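Local coordinates for protein DNA photolyase (Agrobacterium tumefaciens, PDB 4U63) that probably repairs cyclobutane pyrimidine dimers in DNA with light, using a flavin-adenine dinucleotide cofactor and a methenyltetrahydrofolate antenna chromophore, at residues W30-A42 / H263-W275. Residues are numbered along the deposited sequence; the frame is centred on the assembly and turned at random.
Sequences WFRKDLRLSDNLA and HLAAGEISPAAVW
Arg36 ties two loops together through backbone carbonyls: NH1 donates across the contact to Gly267 O at 2.9 Å, nearly straight (170°) and in the guanidinium plane, while NE and NH2 grip Asp39 O of its own loop side-on. Bonds at both edges thus fix how the guanidinium plane is turned, and Ser270 CB lies over the rim of one face. Gly267, with positive phi, forms a Schellman motif just past helix 261-265; its CA makes a CA-H...O contact of 3.3 Å to Lys33 O, and the side where a CB would stand is taken up by Lys33 O and Asp34 CA. Beside it, Leu35 N makes a weak 3.4 Å bond to Ala266 O, and a water bridges Lys33 O and Ala265 O. Ser270 OG donates to the anti lone pair of Asp39 OD2 (2.6 Å) while accepting from Ala273 N, so the N-cap of helix 271-276 is itself held from across the contact. Glu268 OE1 accepts from His263 ND1, and OE2 is hydrogen-bonded to Trp73 and Ser77 of helix 68-87. The contact joins the loop between strand 27-31 of the parallel sheet and helix 41-49 to the turn linking helices 261-265 and 271-276, beside the FAD pocket.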
# COMPACT_ATOMS: atom_id res chain seq x y z
N TRP A 30 13.25 -3.21 17.34
CA TRP A 30 11.79 -3.27 17.27
C TRP A 30 11.33 -3.12 15.81
O TRP A 30 11.47 -2.04 15.25
CB TRP A 30 11.18 -2.20 18.19
CG TRP A 30 9.68 -2.11 18.12
CD1 TRP A 30 8.80 -3.09 17.72
CD2 TRP A 30 8.87 -0.98 18.48
NE1 TRP A 30 7.52 -2.63 17.80
CE2 TRP A 30 7.53 -1.34 18.27
CE3 TRP A 30 9.16 0.31 18.96
CZ2 TRP A 30 6.46 -0.46 18.51
CZ3 TRP A 30 8.10 1.19 19.20
CH2 TRP A 30 6.76 0.79 18.98
N PHE A 31 10.83 -4.22 15.24
CA PHE A 31 10.27 -4.27 13.88
C PHE A 31 8.80 -3.86 13.86
O PHE A 31 8.02 -4.26 14.75
CB PHE A 31 10.34 -5.70 13.31
CG PHE A 31 11.70 -6.12 12.83
CD1 PHE A 31 12.63 -6.67 13.70
CD2 PHE A 31 12.05 -5.98 11.50
CE1 PHE A 31 13.88 -7.07 13.25
CE2 PHE A 31 13.30 -6.37 11.04
CZ PHE A 31 14.21 -6.92 11.91
N ARG A 32 8.42 -3.07 12.85
CA ARG A 32 7.02 -2.66 12.63
C ARG A 32 6.62 -2.91 11.15
O ARG A 32 6.19 -4.02 10.82
CB ARG A 32 6.82 -1.21 13.06
CG ARG A 32 6.99 -0.94 14.56
CD ARG A 32 8.43 -0.63 14.96
NE ARG A 32 8.89 0.62 14.38
CZ ARG A 32 8.57 1.84 14.83
NH1 ARG A 32 7.77 1.99 15.89
NH2 ARG A 32 9.05 2.92 14.21
N LYS A 33 6.76 -1.93 10.27
CA LYS A 33 6.50 -2.16 8.83
C LYS A 33 7.83 -1.98 8.10
O LYS A 33 7.99 -1.13 7.22
CB LYS A 33 5.39 -1.25 8.29
CG LYS A 33 4.02 -1.54 8.91
CD LYS A 33 2.90 -0.74 8.26
CE LYS A 33 1.54 -1.27 8.73
NZ LYS A 33 0.38 -0.45 8.28
N ASP A 34 8.77 -2.82 8.50
CA ASP A 34 10.13 -2.81 7.97
C ASP A 34 10.65 -4.24 8.03
O ASP A 34 11.75 -4.50 8.49
CB ASP A 34 11.00 -1.89 8.82
CG ASP A 34 11.07 -2.33 10.30
OD1 ASP A 34 10.21 -3.13 10.73
OD2 ASP A 34 11.99 -1.88 11.02
N LEU A 35 9.83 -5.17 7.54
CA LEU A 35 10.08 -6.59 7.77
C LEU A 35 11.05 -7.15 6.75
O LEU A 35 10.69 -7.90 5.85
CB LEU A 35 8.75 -7.36 7.79
CG LEU A 35 7.71 -6.78 8.78
CD1 LEU A 35 6.46 -7.66 8.79
CD2 LEU A 35 8.28 -6.65 10.18
N ARG A 36 12.30 -6.74 6.92
CA ARG A 36 13.39 -7.10 6.03
C ARG A 36 14.70 -7.05 6.80
O ARG A 36 14.81 -6.34 7.81
CB ARG A 36 13.44 -6.11 4.87
CG ARG A 36 13.85 -4.69 5.26
CD ARG A 36 13.88 -3.73 4.08
NE ARG A 36 14.45 -2.44 4.49
CZ ARG A 36 13.78 -1.45 5.07
NH1 ARG A 36 12.47 -1.53 5.32
NH2 ARG A 36 14.43 -0.34 5.40
N LEU A 37 15.69 -7.81 6.33
CA LEU A 37 17.06 -7.73 6.85
C LEU A 37 17.97 -6.84 5.99
O LEU A 37 18.97 -6.31 6.50
CB LEU A 37 17.68 -9.12 6.98
CG LEU A 37 16.87 -10.19 7.72
CD1 LEU A 37 17.70 -11.46 7.87
CD2 LEU A 37 16.40 -9.70 9.08
N SER A 38 17.64 -6.69 4.70
CA SER A 38 18.44 -5.92 3.76
C SER A 38 18.11 -4.43 3.84
O SER A 38 16.98 -4.05 4.15
CB SER A 38 18.23 -6.39 2.31
OG SER A 38 18.60 -7.75 2.15
N ASP A 39 19.10 -3.61 3.55
CA ASP A 39 19.00 -2.16 3.61
C ASP A 39 18.20 -1.71 4.85
O ASP A 39 17.27 -0.91 4.76
CB ASP A 39 18.39 -1.61 2.31
CG ASP A 39 18.71 -0.13 2.09
OD1 ASP A 39 19.78 0.31 2.56
OD2 ASP A 39 17.92 0.57 1.43
N ASN A 40 18.59 -2.25 6.00
CA ASN A 40 17.90 -2.00 7.26
C ASN A 40 18.88 -1.36 8.22
O ASN A 40 19.68 -2.05 8.88
CB ASN A 40 17.32 -3.32 7.80
CG ASN A 40 16.51 -3.13 9.07
OD1 ASN A 40 16.74 -2.20 9.83
ND2 ASN A 40 15.56 -4.02 9.30
N LEU A 41 18.85 -0.02 8.30
CA LEU A 41 19.84 0.74 9.08
C LEU A 41 19.74 0.49 10.57
O LEU A 41 20.74 0.49 11.28
CB LEU A 41 19.75 2.24 8.78
CG LEU A 41 20.15 2.69 7.37
CD1 LEU A 41 19.96 4.19 7.18
CD2 LEU A 41 21.59 2.31 7.04
N ALA A 42 18.52 0.25 11.07
CA ALA A 42 18.34 -0.07 12.49
C ALA A 42 19.02 -1.38 12.84
O ALA A 42 19.78 -1.46 13.81
CB ALA A 42 16.86 -0.13 12.85
N HIS A 263 4.79 -5.14 -0.88
CA HIS A 263 6.14 -5.32 -0.35
C HIS A 263 6.69 -3.98 0.16
O HIS A 263 7.30 -3.93 1.21
CB HIS A 263 7.06 -5.93 -1.40
CG HIS A 263 6.67 -7.32 -1.80
ND1 HIS A 263 6.82 -8.40 -0.97
CD2 HIS A 263 6.12 -7.80 -2.94
CE1 HIS A 263 6.40 -9.49 -1.58
NE2 HIS A 263 5.97 -9.15 -2.78
N LEU A 264 6.45 -2.91 -0.60
CA LEU A 264 6.84 -1.55 -0.19
C LEU A 264 6.07 -1.11 1.04
O LEU A 264 6.64 -0.55 1.98
CB LEU A 264 6.66 -0.56 -1.35
CG LEU A 264 7.76 -0.58 -2.42
CD1 LEU A 264 7.31 0.12 -3.69
CD2 LEU A 264 9.04 0.07 -1.90
N ALA A 265 4.77 -1.38 1.05
CA ALA A 265 3.90 -1.02 2.18
C ALA A 265 4.33 -1.70 3.48
O ALA A 265 4.31 -1.09 4.54
CB ALA A 265 2.46 -1.39 1.86
N ALA A 266 4.71 -2.97 3.38
CA ALA A 266 5.15 -3.76 4.53
C ALA A 266 6.63 -3.55 4.91
O ALA A 266 7.10 -4.10 5.90
CB ALA A 266 4.89 -5.25 4.26
N GLY A 267 7.36 -2.76 4.10
CA GLY A 267 8.78 -2.49 4.33
C GLY A 267 9.66 -3.69 4.12
O GLY A 267 10.74 -3.81 4.74
N GLU A 268 9.22 -4.58 3.24
CA GLU A 268 9.96 -5.80 2.89
C GLU A 268 11.06 -5.51 1.88
O GLU A 268 11.96 -6.34 1.66
CB GLU A 268 9.00 -6.86 2.38
CG GLU A 268 8.08 -7.33 3.48
CD GLU A 268 6.88 -8.11 3.02
OE1 GLU A 268 6.72 -8.37 1.81
OE2 GLU A 268 6.06 -8.46 3.90
N ILE A 269 10.97 -4.33 1.27
CA ILE A 269 12.02 -3.82 0.38
C ILE A 269 11.99 -2.30 0.53
O ILE A 269 10.93 -1.72 0.70
CB ILE A 269 11.80 -4.29 -1.08
CG1 ILE A 269 13.01 -3.94 -1.94
CG2 ILE A 269 10.51 -3.72 -1.68
CD1 ILE A 269 13.08 -4.73 -3.22
N SER A 270 13.16 -1.67 0.48
CA SER A 270 13.24 -0.21 0.58
C SER A 270 13.07 0.46 -0.79
O SER A 270 13.45 -0.13 -1.80
CB SER A 270 14.58 0.20 1.17
OG SER A 270 15.63 0.07 0.23
N PRO A 271 12.54 1.69 -0.83
CA PRO A 271 12.46 2.37 -2.13
C PRO A 271 13.85 2.66 -2.71
O PRO A 271 13.99 2.72 -3.92
CB PRO A 271 11.68 3.65 -1.80
CG PRO A 271 11.94 3.87 -0.34
CD PRO A 271 11.90 2.50 0.23
N ALA A 272 14.87 2.81 -1.86
CA ALA A 272 16.24 3.02 -2.36
C ALA A 272 16.74 1.79 -3.10
O ALA A 272 17.41 1.94 -4.11
CB ALA A 272 17.21 3.38 -1.24
N ALA A 273 16.41 0.60 -2.60
CA ALA A 273 16.79 -0.65 -3.29
C ALA A 273 16.10 -0.75 -4.66
O ALA A 273 16.73 -1.10 -5.65
CB ALA A 273 16.45 -1.87 -2.44
N VAL A 274 14.81 -0.43 -4.69
CA VAL A 274 14.06 -0.41 -5.95
C VAL A 274 14.68 0.59 -6.94
O VAL A 274 14.94 0.26 -8.10
CB VAL A 274 12.57 -0.09 -5.72
CG1 VAL A 274 11.82 0.01 -7.04
CG2 VAL A 274 11.93 -1.13 -4.82
N TRP A 275 14.94 1.81 -6.48
CA TRP A 275 15.56 2.84 -7.33
C TRP A 275 16.93 2.40 -7.87
O TRP A 275 17.20 2.50 -9.09
CB TRP A 275 15.70 4.15 -6.54
CG TRP A 275 16.15 5.33 -7.38
CD1 TRP A 275 17.40 5.55 -7.89
CD2 TRP A 275 15.35 6.43 -7.79
NE1 TRP A 275 17.42 6.71 -8.60
CE2 TRP A 275 16.18 7.29 -8.56
CE3 TRP A 275 14.01 6.80 -7.58
CZ2 TRP A 275 15.71 8.47 -9.12
CZ3 TRP A 275 13.54 7.98 -8.15
CH2 TRP A 275 14.40 8.81 -8.91
O HOH W 1 6.54 0.57 5.42